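Local structure of Rab3 interacting molecule variant 2 (Drosophila melanogaster, 4TS6) at residues A[51-56]-A[93-98]; A[14-19]-A[113-118]; A[43-48]-A[67-72]; A[7-12]-A[34-39]; A[29-34]-A[72-77]. The protein probably acts at the presynaptic active zone in neurotransmitter release, as a Rab3-interacting molecule (RIM) of which this chain is the C2A domain. One frame throughout, in Å; residues are numbered along the deposited sequence.

In the fold
The chain folds as a C2 beta sandwich of two four-stranded antiparallel sheets. Contact 1 pairs strands 46-53 and 93-100 of one sheet. Contact 5 pairs strands 24-33 and 74-81 of the other, and the centres of contacts 1 and 5 lie about 18 Å apart. Contact 2 bridges the sheets, from strand 11-19 to strand 108-116, and the loop it closes along the chain encloses contacts 1, 3 and 5. Contacts 3 and 4, with centres about 10 Å apart, fasten loops to strand starts at one end. Contact 3 shares Glu-72 with contact 5, and contact 4 shares Gly-34 with it. Contacts 1 and 3 lie on opposite sides of the chain's centre. Together they define one compact domain.

Contact 1: residues A[51-56]-A[93-98]; sequences FLLPDR and LLEVTL
Glu-95 sets its CG anti to the backbone N (chi1 -174°) and runs on extended, so its carboxylate stands well clear of the strand. Arg-56 has CG beside its own backbone N and bends at chi2 (-122°), which brings its guanidinium back over the sheet. The two side chains cross at about a right angle. Arg-56 grips the carboxylate end-on with two nitrogens, one to each oxygen. Arg-56 NH2 meets Glu-95 OE1 at 2.6 Å, and Arg-56 NH1 meets Glu-95 OE2 at 2.9 Å. The second bond uses the syn lone pair of OE2. The first reaches OE1 from above the carboxylate plane, and the two flat groups are turned 47° apart. This salt bridge is likely to keep Glu-95 ionised. Leu-53 CD2 sits 3.6 Å above the guanidinium plane of Arg-56, over its centre. Arg-56 NH1 in turn lies over one face of the Phe-51 ring, offset toward the rim. The charged pair thus rests among apolar groups on the face that carries Phe-51, Leu-53, Leu-93 and Glu-95. Below it the backbones form an antiparallel ladder. Phe-51 and Glu-95 exchange two hydrogen bonds, as do Leu-53 and Leu-93. The shortest of these four backbone bonds runs from Leu-53 N to Leu-93 O, 2.8 Å. Leu-52 and Leu-94 form the non-hydrogen-bonded pair between them and turn to the sandwich interior. There Leu-52 touches Leu-25, and Leu-94 touches Val-27, both on strand 24-33 of the facing sheet. Strand 93-100 is flanked on its other edge by strand 108-116, through backbone bonds of Leu-94 with Ile-115 and Val-96 with Val-113.

Contact 2: residues A[14-19]-A[113-118]; sequences LKLGYD and VVIDLA
The CD1 methyl of Ile-115 is the bump of this contact. It sits against the tips of Leu-14 and Leu-16, in the hollow between these two residues of one strand. Ile-115 CD1 lies 3.7 Å from Leu-14 CD1 and 3.6 Å from Leu-16 CD1, so the two leucine tips straddle one methyl. Each leucine has CG beside its backbone N (chi1 -71° and -62°), and the chain then extends so that CD1 points across the gap. Ile-115 does the same with CG1, and the side chains meet tip to tip. Its second branch, CG2, also reaches Leu-16 CD1. The ends of the hollow are filled more loosely. Val-113 CG1 comes to 4.2 Å from Leu-14 CD1. On the other side Leu-117 CD2 stands 4.1 Å from Leu-16 CD1, where the strand has given way to a 3-10 turn. The strands run in nearly the same direction, 23° apart, with their axes 11.3 Å from each other at closest. All the touching atoms are methyl carbons. Tyr-129 also touches Leu-14, Val-113 and Ile-115, and Leu-94 touches Leu-16. Interlocking aliphatic tips between two facing sheets are characteristic of the hydrophobic core of a C2 beta sandwich.

Contact 3: residues A[43-48]-A[67-72]; sequences GRNPYA and VGTTCE
At one end of the C2 sandwich, the 67-72 loop folds against the start of strand 46-53. Asn-45 ties it down. Asn-45 CB lies 3.7 Å from Val-67 O. CG is set anti to the carbonyl carbon (chi1 -54°), which turns the amide toward the loop. Asn-45 OD1 then accepts from Thr-69 N at 2.6 Å, nearly straight at 171° and in the carbonyl plane. The CG2 methyl of Thr-69 lies beside the same oxygen. The other tip atom, ND2, bonds to Tyr-101 O; one bond accepted and one donated fix which end of the amide is oxygen. An alanine here would remove both amide bonds and would probably loosen the turn around Thr-69, which has a positive phi. Backbone bonds flank this grip. Thr-70 N donates to Arg-44 O, and Val-67 N donates to Pro-46 O. Asn-45 CA also makes a CA-H...O contact with Val-67 O. Pro-46 CD is 3.1 Å from Val-67 O, and Pro-46 CG is 3.6 Å from Thr-70 O. Arg-44 runs extended away from the loop and gives its NE to Ser-36 O. Within the loop an ST turn holds the chain: Thr-70 OG1 accepts from Glu-72 N at 3.0 Å.

Contact 4: residues A[7-12]-A[34-39]; sequences PIEGRL and GLSLRQ
Glu-9 takes an uncommon first torsion: CG sits between the backbone N and the carbonyl carbon, the crowded position (chi1 39°). The chain beyond CG is extended, and it lies alongside Ser-36. Glu-9 CD comes to 3.8 Å from Ser-36 CB, so carbon meets carbon here. The backbone of Ser-36 presents CB to the glutamate; chi1 (55°) decides only where OG goes. A water joins the two backbones. It donates to Glu-9 O at 2.6 Å and accepts from Ser-36 N at 2.8 Å. Leu-35 starts away from the 7-12 segment, but with CG beside the backbone N its tip turns back. Leu-35 CD2 reaches 4.2 Å from Gly-10 CA. A side chain on Gly-10 would clash with that methyl, and the backbone angles there (phi 109°) call for glycine in any case. Gly-34 has a positive phi too, and its O lies 3.5 Å from Gly-10 CA. Leu-35 also packs on Leu-131 and Leu-98. Next to the contact, Arg-11 and Thr-33 still pair through their backbones. The N-terminal arm and the loop after strand 24-33 meet here through two glycines and one bridging water, at one end of the C2 beta sandwich.

Contact 5: residues A[29-34]-A[72-77]; sequences LVCATG and EPRWGQ
The close side of this contact is built round Trp-75. Its CG lies beside the backbone N (chi1 -56°), which swings the indole back along strand 24-33. Trp-75 CZ3 comes to 3.7 Å from Cys-31 C, and Trp-75 CH2 to 3.9 Å from Ala-32 CB. Pro-73 CB sits over one face of the indole, near the rim. Pro-73 CG also touches Ala-32 CB, so the alanine methyl rests against both, where proline and indole meet. Pro-46 and Val-67 add to the packing on the indole. A serine in place of Trp-75 would remove the whole ring and would probably leave Ala-32 and Pro-73 poorly packed. The backbones pair antiparallel, but the register slips by one residue between Leu-29 and Cys-31. This is a G1 beta bulge: Gly-76 and Gln-77 both face Leu-29, and Gly-76 has the positive phi (54°) that suits glycine. Val-30 O takes two donors, Gly-76 N at 3.0 Å and Trp-75 N at 2.9 Å. Such a bulge accentuates the twist of strand 74-81, an outermost strand of its C2 sheet. Beyond it Ala-32 N donates to Pro-73 O at 2.9 Å. The other face is looser and more exposed. Arg-74 bends at chi3 and turns one face of its guanidinium to Cys-31. Cys-31 CB stands 4.0 Å above that Arg-74 plane, offset toward the rim. Val-30 CG1 lies 4.2 Å from Arg-74 NH2, the two side chains running side by side. At the loop end, Gly-34 N reaches Glu-72 OE2 from above the carboxylate plane, at 3.2 Å.

Contact 1: residues A[51-56]-A[93-98]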
# COMPACT_ATOMS: atom_id res chain seq x y z
N PHE A 51 4.91 -1.59 4.53
CA PHE A 51 6.06 -1.57 5.44
C PHE A 51 6.79 -0.28 5.25
O PHE A 51 6.86 0.23 4.13
CB PHE A 51 7.03 -2.70 5.10
CG PHE A 51 6.62 -4.03 5.63
CD1 PHE A 51 5.78 -4.85 4.91
CD2 PHE A 51 7.08 -4.46 6.87
CE1 PHE A 51 5.39 -6.10 5.41
CE2 PHE A 51 6.71 -5.69 7.37
CZ PHE A 51 5.86 -6.51 6.64
N LEU A 52 7.35 0.27 6.33
CA LEU A 52 8.26 1.41 6.17
C LEU A 52 9.67 0.88 6.30
O LEU A 52 10.18 0.71 7.42
CB LEU A 52 7.99 2.48 7.23
CG LEU A 52 8.87 3.73 7.16
CD1 LEU A 52 8.62 4.46 5.84
CD2 LEU A 52 8.57 4.64 8.33
N LEU A 53 10.31 0.60 5.16
CA LEU A 53 11.61 -0.08 5.14
C LEU A 53 12.72 0.90 5.52
O LEU A 53 12.57 2.10 5.30
CB LEU A 53 11.87 -0.69 3.76
CG LEU A 53 10.87 -1.71 3.26
CD1 LEU A 53 11.32 -2.22 1.90
CD2 LEU A 53 10.78 -2.85 4.24
N PRO A 54 13.86 0.40 6.06
CA PRO A 54 14.33 -0.99 6.20
C PRO A 54 13.65 -1.87 7.25
O PRO A 54 13.80 -3.10 7.17
CB PRO A 54 15.82 -0.82 6.54
CG PRO A 54 15.91 0.54 7.18
CD PRO A 54 14.92 1.37 6.40
N ASP A 55 12.92 -1.30 8.20
CA ASP A 55 12.31 -2.11 9.27
C ASP A 55 11.29 -3.12 8.74
O ASP A 55 10.31 -2.74 8.10
CB ASP A 55 11.65 -1.21 10.31
CG ASP A 55 11.15 -1.97 11.53
OD1 ASP A 55 11.23 -3.23 11.57
OD2 ASP A 55 10.67 -1.29 12.46
N ARG A 56 11.52 -4.41 9.01
CA ARG A 56 10.59 -5.46 8.55
C ARG A 56 9.87 -6.20 9.70
O ARG A 56 9.26 -7.26 9.48
CB ARG A 56 11.29 -6.47 7.64
CG ARG A 56 11.55 -5.98 6.21
CD ARG A 56 10.91 -6.90 5.16
NE ARG A 56 11.22 -6.46 3.80
CZ ARG A 56 10.31 -6.25 2.85
NH1 ARG A 56 9.02 -6.46 3.09
NH2 ARG A 56 10.70 -5.84 1.65
N LEU A 93 11.99 3.61 2.49
CA LEU A 93 11.09 3.30 1.38
C LEU A 93 9.74 2.91 1.94
O LEU A 93 9.67 2.16 2.91
CB LEU A 93 11.63 2.13 0.56
CG LEU A 93 12.97 2.32 -0.14
CD1 LEU A 93 13.34 1.05 -0.90
CD2 LEU A 93 12.92 3.49 -1.08
N LEU A 94 8.66 3.41 1.35
CA LEU A 94 7.34 2.89 1.70
C LEU A 94 7.02 1.79 0.69
O LEU A 94 6.97 2.04 -0.51
CB LEU A 94 6.27 3.98 1.63
CG LEU A 94 4.92 3.60 2.22
CD1 LEU A 94 5.03 3.56 3.73
CD2 LEU A 94 3.83 4.57 1.79
N GLU A 95 6.84 0.56 1.17
CA GLU A 95 6.63 -0.59 0.29
C GLU A 95 5.20 -1.05 0.50
O GLU A 95 4.85 -1.52 1.58
CB GLU A 95 7.61 -1.72 0.66
CG GLU A 95 7.58 -2.93 -0.30
CD GLU A 95 8.23 -4.17 0.30
OE1 GLU A 95 9.31 -4.61 -0.19
OE2 GLU A 95 7.64 -4.72 1.26
N VAL A 96 4.38 -0.87 -0.53
CA VAL A 96 2.98 -1.27 -0.47
C VAL A 96 2.81 -2.45 -1.41
O VAL A 96 3.08 -2.35 -2.61
CB VAL A 96 2.03 -0.14 -0.93
CG1 VAL A 96 0.57 -0.60 -0.82
CG2 VAL A 96 2.27 1.15 -0.12
N THR A 97 2.36 -3.58 -0.88
CA THR A 97 2.22 -4.77 -1.69
C THR A 97 0.78 -5.25 -1.68
O THR A 97 0.17 -5.35 -0.62
CB THR A 97 3.13 -5.90 -1.18
OG1 THR A 97 4.48 -5.42 -1.07
CG2 THR A 97 3.09 -7.07 -2.12
N LEU A 98 0.23 -5.53 -2.86
CA LEU A 98 -1.11 -6.09 -2.98
C LEU A 98 -1.05 -7.60 -3.07
O LEU A 98 -0.23 -8.15 -3.81
CB LEU A 98 -1.84 -5.55 -4.21
CG LEU A 98 -2.81 -4.39 -3.98
CD1 LEU A 98 -2.10 -3.29 -3.27
CD2 LEU A 98 -3.38 -3.87 -5.29

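Contact 2: residues A[14-19]-A[113-118]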
# COMPACT_ATOMS: atom_id res chain seq x y z
N LEU A 14 -3.04 6.26 -3.73
CA LEU A 14 -2.47 6.45 -2.39
C LEU A 14 -2.42 7.93 -2.07
O LEU A 14 -2.21 8.73 -2.97
CB LEU A 14 -1.02 5.98 -2.36
CG LEU A 14 -0.61 4.52 -2.43
CD1 LEU A 14 0.91 4.42 -2.48
CD2 LEU A 14 -1.13 3.80 -1.21
N LYS A 15 -2.59 8.29 -0.79
CA LYS A 15 -2.31 9.65 -0.32
C LYS A 15 -1.21 9.55 0.72
O LYS A 15 -1.28 8.71 1.62
CB LYS A 15 -3.54 10.29 0.31
CG LYS A 15 -4.73 10.40 -0.62
CD LYS A 15 -6.01 10.72 0.14
CE LYS A 15 -5.99 12.12 0.73
NZ LYS A 15 -7.14 12.38 1.65
N LEU A 16 -0.19 10.38 0.59
CA LEU A 16 0.90 10.41 1.57
C LEU A 16 1.02 11.80 2.13
O LEU A 16 1.17 12.76 1.37
CB LEU A 16 2.23 10.01 0.92
CG LEU A 16 2.34 8.60 0.33
CD1 LEU A 16 3.78 8.34 -0.05
CD2 LEU A 16 1.85 7.56 1.32
N GLY A 17 0.94 11.93 3.46
CA GLY A 17 1.12 13.21 4.12
C GLY A 17 2.18 13.11 5.19
O GLY A 17 2.43 12.02 5.72
N TYR A 18 2.83 14.22 5.51
CA TYR A 18 3.71 14.23 6.66
C TYR A 18 3.35 15.39 7.56
O TYR A 18 3.30 16.53 7.10
CB TYR A 18 5.19 14.31 6.28
CG TYR A 18 6.04 14.46 7.52
CD1 TYR A 18 6.31 13.37 8.34
CD2 TYR A 18 6.54 15.70 7.89
CE1 TYR A 18 7.06 13.52 9.49
CE2 TYR A 18 7.28 15.85 9.04
CZ TYR A 18 7.54 14.76 9.84
OH TYR A 18 8.28 14.91 10.99
N ASP A 19 3.08 15.12 8.83
CA ASP A 19 2.74 16.19 9.77
C ASP A 19 3.87 16.46 10.77
O ASP A 19 4.10 15.67 11.69
CB ASP A 19 1.44 15.82 10.51
CG ASP A 19 1.01 16.89 11.50
OD1 ASP A 19 1.59 18.00 11.50
OD2 ASP A 19 0.09 16.60 12.29
N VAL A 113 3.92 -1.19 -5.03
CA VAL A 113 4.28 0.19 -5.30
C VAL A 113 5.29 0.52 -4.24
O VAL A 113 5.04 0.32 -3.05
CB VAL A 113 3.06 1.13 -5.19
CG1 VAL A 113 3.50 2.59 -5.21
CG2 VAL A 113 2.08 0.87 -6.33
N VAL A 114 6.47 0.97 -4.66
CA VAL A 114 7.51 1.30 -3.71
C VAL A 114 7.84 2.77 -3.85
O VAL A 114 8.16 3.25 -4.95
CB VAL A 114 8.78 0.45 -3.92
CG1 VAL A 114 9.83 0.82 -2.89
CG2 VAL A 114 8.44 -1.02 -3.79
N ILE A 115 7.74 3.50 -2.75
CA ILE A 115 7.95 4.95 -2.82
C ILE A 115 9.25 5.36 -2.15
O ILE A 115 9.50 4.99 -1.00
CB ILE A 115 6.75 5.71 -2.26
CG1 ILE A 115 5.55 5.51 -3.22
CG2 ILE A 115 7.07 7.19 -2.14
CD1 ILE A 115 4.22 5.99 -2.68
N ASP A 116 10.10 6.08 -2.89
CA ASP A 116 11.34 6.64 -2.35
C ASP A 116 10.99 7.96 -1.65
O ASP A 116 10.86 8.99 -2.30
CB ASP A 116 12.36 6.87 -3.48
CG ASP A 116 13.80 7.03 -2.97
OD1 ASP A 116 14.00 7.41 -1.80
OD2 ASP A 116 14.73 6.78 -3.77
N LEU A 117 10.82 7.91 -0.34
CA LEU A 117 10.24 9.04 0.39
C LEU A 117 11.10 10.29 0.33
O LEU A 117 10.60 11.39 0.50
CB LEU A 117 9.94 8.66 1.83
CG LEU A 117 8.91 7.55 1.96
CD1 LEU A 117 8.91 6.97 3.36
CD2 LEU A 117 7.55 8.12 1.63
N ALA A 118 12.39 10.11 0.10
CA ALA A 118 13.31 11.24 0.07
C ALA A 118 12.91 12.22 -1.04
O ALA A 118 13.12 13.43 -0.92
CB ALA A 118 14.74 10.76 -0.12

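Contact 3: residues A[43-48]-A[67-72]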
# COMPACT_ATOMS: atom_id res chain seq x y z
N GLY A 43 -12.72 -13.61 -9.54
CA GLY A 43 -12.17 -12.33 -9.13
C GLY A 43 -11.24 -12.52 -7.97
O GLY A 43 -11.17 -13.59 -7.36
N ARG A 44 -10.50 -11.47 -7.66
CA ARG A 44 -9.56 -11.58 -6.56
C ARG A 44 -10.18 -11.11 -5.26
O ARG A 44 -11.28 -10.54 -5.24
CB ARG A 44 -8.32 -10.75 -6.89
CG ARG A 44 -7.66 -11.21 -8.18
CD ARG A 44 -6.25 -10.69 -8.32
NE ARG A 44 -5.67 -11.13 -9.59
CZ ARG A 44 -4.82 -12.14 -9.72
NH1 ARG A 44 -4.36 -12.47 -10.92
NH2 ARG A 44 -4.44 -12.83 -8.65
N ASN A 45 -9.48 -11.37 -4.16
CA ASN A 45 -9.87 -10.89 -2.85
C ASN A 45 -8.69 -10.12 -2.30
O ASN A 45 -7.93 -10.65 -1.47
CB ASN A 45 -10.18 -12.05 -1.91
CG ASN A 45 -11.22 -12.99 -2.48
OD1 ASN A 45 -12.36 -12.59 -2.74
ND2 ASN A 45 -10.85 -14.26 -2.67
N PRO A 46 -8.53 -8.88 -2.75
CA PRO A 46 -7.35 -8.05 -2.52
C PRO A 46 -7.24 -7.42 -1.13
O PRO A 46 -8.23 -6.94 -0.59
CB PRO A 46 -7.49 -6.93 -3.58
CG PRO A 46 -8.65 -7.33 -4.47
CD PRO A 46 -9.52 -8.21 -3.62
N TYR A 47 -6.03 -7.44 -0.57
CA TYR A 47 -5.68 -6.65 0.61
C TYR A 47 -4.29 -6.16 0.39
O TYR A 47 -3.57 -6.67 -0.48
CB TYR A 47 -5.73 -7.45 1.91
CG TYR A 47 -4.74 -8.60 1.98
CD1 TYR A 47 -5.05 -9.85 1.44
CD2 TYR A 47 -3.51 -8.45 2.61
CE1 TYR A 47 -4.15 -10.92 1.53
CE2 TYR A 47 -2.61 -9.50 2.69
CZ TYR A 47 -2.93 -10.73 2.16
OH TYR A 47 -2.01 -11.77 2.26
N ALA A 48 -3.88 -5.16 1.17
CA ALA A 48 -2.56 -4.60 0.98
C ALA A 48 -1.76 -4.69 2.26
O ALA A 48 -2.32 -4.64 3.36
CB ALA A 48 -2.66 -3.16 0.50
N VAL A 67 -11.03 -7.18 0.86
CA VAL A 67 -12.31 -6.98 0.16
C VAL A 67 -12.61 -8.20 -0.72
O VAL A 67 -11.74 -8.69 -1.44
CB VAL A 67 -12.29 -5.71 -0.70
CG1 VAL A 67 -13.63 -5.51 -1.38
CG2 VAL A 67 -11.96 -4.51 0.17
N GLY A 68 -13.84 -8.69 -0.67
CA GLY A 68 -14.18 -9.91 -1.38
C GLY A 68 -14.46 -9.77 -2.86
O GLY A 68 -15.09 -8.81 -3.28
N THR A 69 -13.96 -10.73 -3.65
CA THR A 69 -14.30 -10.92 -5.07
C THR A 69 -14.47 -9.64 -5.89
O THR A 69 -15.59 -9.24 -6.21
CB THR A 69 -15.53 -11.84 -5.22
OG1 THR A 69 -16.74 -11.11 -4.97
CG2 THR A 69 -15.42 -12.98 -4.23
N THR A 70 -13.35 -9.01 -6.25
CA THR A 70 -13.40 -7.74 -6.97
C THR A 70 -12.07 -7.40 -7.63
O THR A 70 -11.00 -7.77 -7.12
CB THR A 70 -13.78 -6.58 -6.00
OG1 THR A 70 -13.86 -5.34 -6.72
CG2 THR A 70 -12.75 -6.44 -4.90
N CYS A 71 -12.12 -6.69 -8.76
CA CYS A 71 -10.90 -6.18 -9.37
C CYS A 71 -10.73 -4.70 -9.09
O CYS A 71 -9.78 -4.07 -9.58
CB CYS A 71 -10.92 -6.41 -10.88
SG CYS A 71 -11.21 -8.11 -11.32
N GLU A 72 -11.65 -4.14 -8.32
CA GLU A 72 -11.63 -2.72 -7.97
C GLU A 72 -11.82 -2.53 -6.47
O GLU A 72 -12.81 -1.93 -6.04
CB GLU A 72 -12.75 -1.99 -8.72
CG GLU A 72 -12.93 -2.43 -10.17
CD GLU A 72 -11.95 -1.75 -11.11
OE1 GLU A 72 -11.55 -0.60 -10.81
OE2 GLU A 72 -11.58 -2.35 -12.15

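Contact 4: residues A[7-12]-A[34-39]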
# COMPACT_ATOMS: atom_id res chain seq x y z
N PRO A 7 2.90 -11.29 -15.38
CA PRO A 7 2.34 -10.09 -16.02
C PRO A 7 1.48 -9.27 -15.05
O PRO A 7 0.28 -9.52 -14.92
CB PRO A 7 1.50 -10.66 -17.17
CG PRO A 7 1.15 -12.05 -16.73
CD PRO A 7 2.30 -12.54 -15.90
N ILE A 8 2.09 -8.30 -14.38
CA ILE A 8 1.37 -7.45 -13.42
C ILE A 8 0.61 -6.31 -14.11
O ILE A 8 1.16 -5.63 -14.98
CB ILE A 8 2.31 -6.90 -12.31
CG1 ILE A 8 2.62 -7.98 -11.27
CG2 ILE A 8 1.67 -5.72 -11.59
CD1 ILE A 8 3.79 -8.86 -11.59
N GLU A 9 -0.65 -6.12 -13.72
CA GLU A 9 -1.49 -5.04 -14.25
C GLU A 9 -2.38 -4.43 -13.17
O GLU A 9 -2.68 -5.07 -12.16
CB GLU A 9 -2.34 -5.54 -15.41
CG GLU A 9 -2.89 -6.94 -15.23
CD GLU A 9 -3.83 -7.34 -16.35
OE1 GLU A 9 -3.53 -8.32 -17.06
OE2 GLU A 9 -4.88 -6.68 -16.51
N GLY A 10 -2.80 -3.18 -13.38
CA GLY A 10 -3.58 -2.47 -12.37
C GLY A 10 -2.79 -1.36 -11.70
O GLY A 10 -1.57 -1.27 -11.85
N ARG A 11 -3.49 -0.53 -10.94
CA ARG A 11 -2.85 0.61 -10.30
C ARG A 11 -3.52 0.91 -8.96
O ARG A 11 -4.66 0.48 -8.71
CB ARG A 11 -2.89 1.84 -11.22
CG ARG A 11 -4.23 2.04 -11.85
CD ARG A 11 -4.24 3.20 -12.85
NE ARG A 11 -5.59 3.41 -13.37
CZ ARG A 11 -6.20 2.59 -14.22
NH1 ARG A 11 -5.58 1.49 -14.66
NH2 ARG A 11 -7.43 2.86 -14.64
N LEU A 12 -2.81 1.63 -8.11
CA LEU A 12 -3.22 1.85 -6.74
C LEU A 12 -3.32 3.35 -6.51
O LEU A 12 -2.50 4.10 -7.04
CB LEU A 12 -2.16 1.26 -5.82
CG LEU A 12 -2.28 1.51 -4.33
CD1 LEU A 12 -3.43 0.70 -3.76
CD2 LEU A 12 -0.98 1.15 -3.64
N GLY A 34 -8.37 -1.95 -11.94
CA GLY A 34 -7.79 -2.60 -13.11
C GLY A 34 -7.01 -3.87 -12.83
O GLY A 34 -6.21 -4.31 -13.66
N LEU A 35 -7.22 -4.47 -11.67
CA LEU A 35 -6.55 -5.72 -11.36
C LEU A 35 -7.03 -6.83 -12.29
O LEU A 35 -8.16 -6.81 -12.77
CB LEU A 35 -6.81 -6.13 -9.91
CG LEU A 35 -6.52 -5.04 -8.87
CD1 LEU A 35 -6.76 -5.59 -7.49
CD2 LEU A 35 -5.11 -4.48 -9.01
N SER A 36 -6.16 -7.79 -12.56
CA SER A 36 -6.53 -8.92 -13.40
C SER A 36 -7.45 -9.85 -12.64
O SER A 36 -7.50 -9.83 -11.40
CB SER A 36 -5.27 -9.70 -13.76
OG SER A 36 -4.58 -10.06 -12.58
N LEU A 37 -8.18 -10.68 -13.37
CA LEU A 37 -8.87 -11.82 -12.78
C LEU A 37 -7.84 -12.92 -12.52
O LEU A 37 -6.71 -12.86 -13.01
CB LEU A 37 -9.95 -12.35 -13.73
CG LEU A 37 -11.01 -11.37 -14.22
CD1 LEU A 37 -11.80 -11.97 -15.38
CD2 LEU A 37 -11.93 -10.98 -13.08
N ARG A 38 -8.23 -13.93 -11.75
CA ARG A 38 -7.39 -15.12 -11.63
C ARG A 38 -7.51 -15.92 -12.93
O ARG A 38 -8.41 -15.68 -13.73
CB ARG A 38 -7.84 -15.97 -10.45
CG ARG A 38 -7.76 -15.26 -9.11
CD ARG A 38 -8.22 -16.20 -8.00
NE ARG A 38 -8.10 -15.59 -6.68
CZ ARG A 38 -8.71 -16.05 -5.59
NH1 ARG A 38 -8.54 -15.44 -4.43
NH2 ARG A 38 -9.49 -17.12 -5.66
N GLN A 39 -6.59 -16.86 -13.14
CA GLN A 39 -6.62 -17.73 -14.31
C GLN A 39 -7.96 -18.44 -14.39
O GLN A 39 -8.54 -18.58 -15.46
CB GLN A 39 -5.54 -18.80 -14.19
CG GLN A 39 -4.28 -18.32 -13.50
CD GLN A 39 -3.23 -17.88 -14.48
OE1 GLN A 39 -3.53 -17.49 -15.61
NE2 GLN A 39 -1.97 -17.94 -14.06
O HOH W 1 -3.59 -7.38 -11.43

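Contact 5: residues A[29-34]-A[72-77]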
# COMPACT_ATOMS: atom_id res chain seq x y z
N LEU A 29 -4.45 4.30 1.85
CA LEU A 29 -4.72 3.48 0.68
C LEU A 29 -6.19 3.64 0.33
O LEU A 29 -7.06 3.12 1.02
CB LEU A 29 -4.43 2.02 0.95
CG LEU A 29 -2.97 1.61 0.84
CD1 LEU A 29 -2.09 2.30 1.86
CD2 LEU A 29 -2.89 0.14 1.05
N VAL A 30 -6.46 4.36 -0.74
CA VAL A 30 -7.84 4.67 -1.09
C VAL A 30 -8.48 3.46 -1.74
O VAL A 30 -9.45 2.90 -1.22
CB VAL A 30 -7.91 5.87 -2.03
CG1 VAL A 30 -9.36 6.22 -2.35
CG2 VAL A 30 -7.20 7.05 -1.39
N CYS A 31 -7.91 3.05 -2.87
CA CYS A 31 -8.47 1.95 -3.65
C CYS A 31 -7.43 1.48 -4.65
O CYS A 31 -6.34 2.06 -4.74
CB CYS A 31 -9.71 2.43 -4.42
SG CYS A 31 -9.33 3.53 -5.81
N ALA A 32 -7.78 0.43 -5.39
CA ALA A 32 -6.97 -0.04 -6.50
C ALA A 32 -7.94 -0.32 -7.62
O ALA A 32 -9.12 -0.55 -7.36
CB ALA A 32 -6.23 -1.31 -6.12
N THR A 33 -7.46 -0.29 -8.85
CA THR A 33 -8.34 -0.48 -9.99
C THR A 33 -7.62 -1.27 -11.09
O THR A 33 -6.39 -1.25 -11.14
CB THR A 33 -8.83 0.89 -10.54
OG1 THR A 33 -9.95 0.70 -11.42
CG2 THR A 33 -7.73 1.59 -11.31
N GLY A 34 -8.37 -1.95 -11.94
CA GLY A 34 -7.79 -2.60 -13.11
C GLY A 34 -7.01 -3.87 -12.83
O GLY A 34 -6.21 -4.31 -13.66
N GLU A 72 -11.65 -4.14 -8.32
CA GLU A 72 -11.63 -2.72 -7.97
C GLU A 72 -11.82 -2.53 -6.47
O GLU A 72 -12.81 -1.93 -6.04
CB GLU A 72 -12.75 -1.99 -8.72
CG GLU A 72 -12.93 -2.43 -10.17
CD GLU A 72 -11.95 -1.75 -11.11
OE1 GLU A 72 -11.55 -0.60 -10.81
OE2 GLU A 72 -11.58 -2.35 -12.15
N PRO A 73 -10.88 -3.03 -5.66
CA PRO A 73 -11.07 -2.94 -4.20
C PRO A 73 -11.00 -1.50 -3.69
O PRO A 73 -10.16 -0.73 -4.15
CB PRO A 73 -9.86 -3.72 -3.65
CG PRO A 73 -8.78 -3.54 -4.72
CD PRO A 73 -9.57 -3.61 -6.02
N ARG A 74 -11.88 -1.14 -2.76
CA ARG A 74 -11.77 0.14 -2.07
C ARG A 74 -11.60 -0.09 -0.58
O ARG A 74 -12.37 -0.84 0.04
CB ARG A 74 -13.01 1.01 -2.33
CG ARG A 74 -13.34 1.19 -3.82
CD ARG A 74 -14.49 2.17 -4.05
NE ARG A 74 -14.19 3.49 -3.52
CZ ARG A 74 -13.55 4.44 -4.20
NH1 ARG A 74 -13.14 4.21 -5.44
NH2 ARG A 74 -13.31 5.62 -3.64
N TRP A 75 -10.59 0.53 0.02
CA TRP A 75 -10.34 0.35 1.45
C TRP A 75 -10.61 1.63 2.25
O TRP A 75 -11.18 1.57 3.35
CB TRP A 75 -8.91 -0.14 1.71
CG TRP A 75 -8.55 -1.42 0.99
CD1 TRP A 75 -8.89 -2.70 1.34
CD2 TRP A 75 -7.74 -1.52 -0.19
NE1 TRP A 75 -8.35 -3.59 0.44
CE2 TRP A 75 -7.63 -2.89 -0.50
CE3 TRP A 75 -7.09 -0.59 -1.00
CZ2 TRP A 75 -6.90 -3.35 -1.61
CZ3 TRP A 75 -6.36 -1.04 -2.10
CH2 TRP A 75 -6.28 -2.41 -2.39
N GLY A 76 -10.21 2.78 1.70
CA GLY A 76 -10.28 4.03 2.42
C GLY A 76 -9.57 3.96 3.77
O GLY A 76 -10.05 4.52 4.76
N GLN A 77 -8.43 3.29 3.80
CA GLN A 77 -7.76 2.94 5.06
C GLN A 77 -6.51 3.79 5.31
O GLN A 77 -5.62 3.85 4.46
CB GLN A 77 -7.36 1.47 5.03
CG GLN A 77 -7.11 0.85 6.39
CD GLN A 77 -7.99 -0.37 6.66
OE1 GLN A 77 -8.45 -1.08 5.74
NE2 GLN A 77 -8.22 -0.63 7.94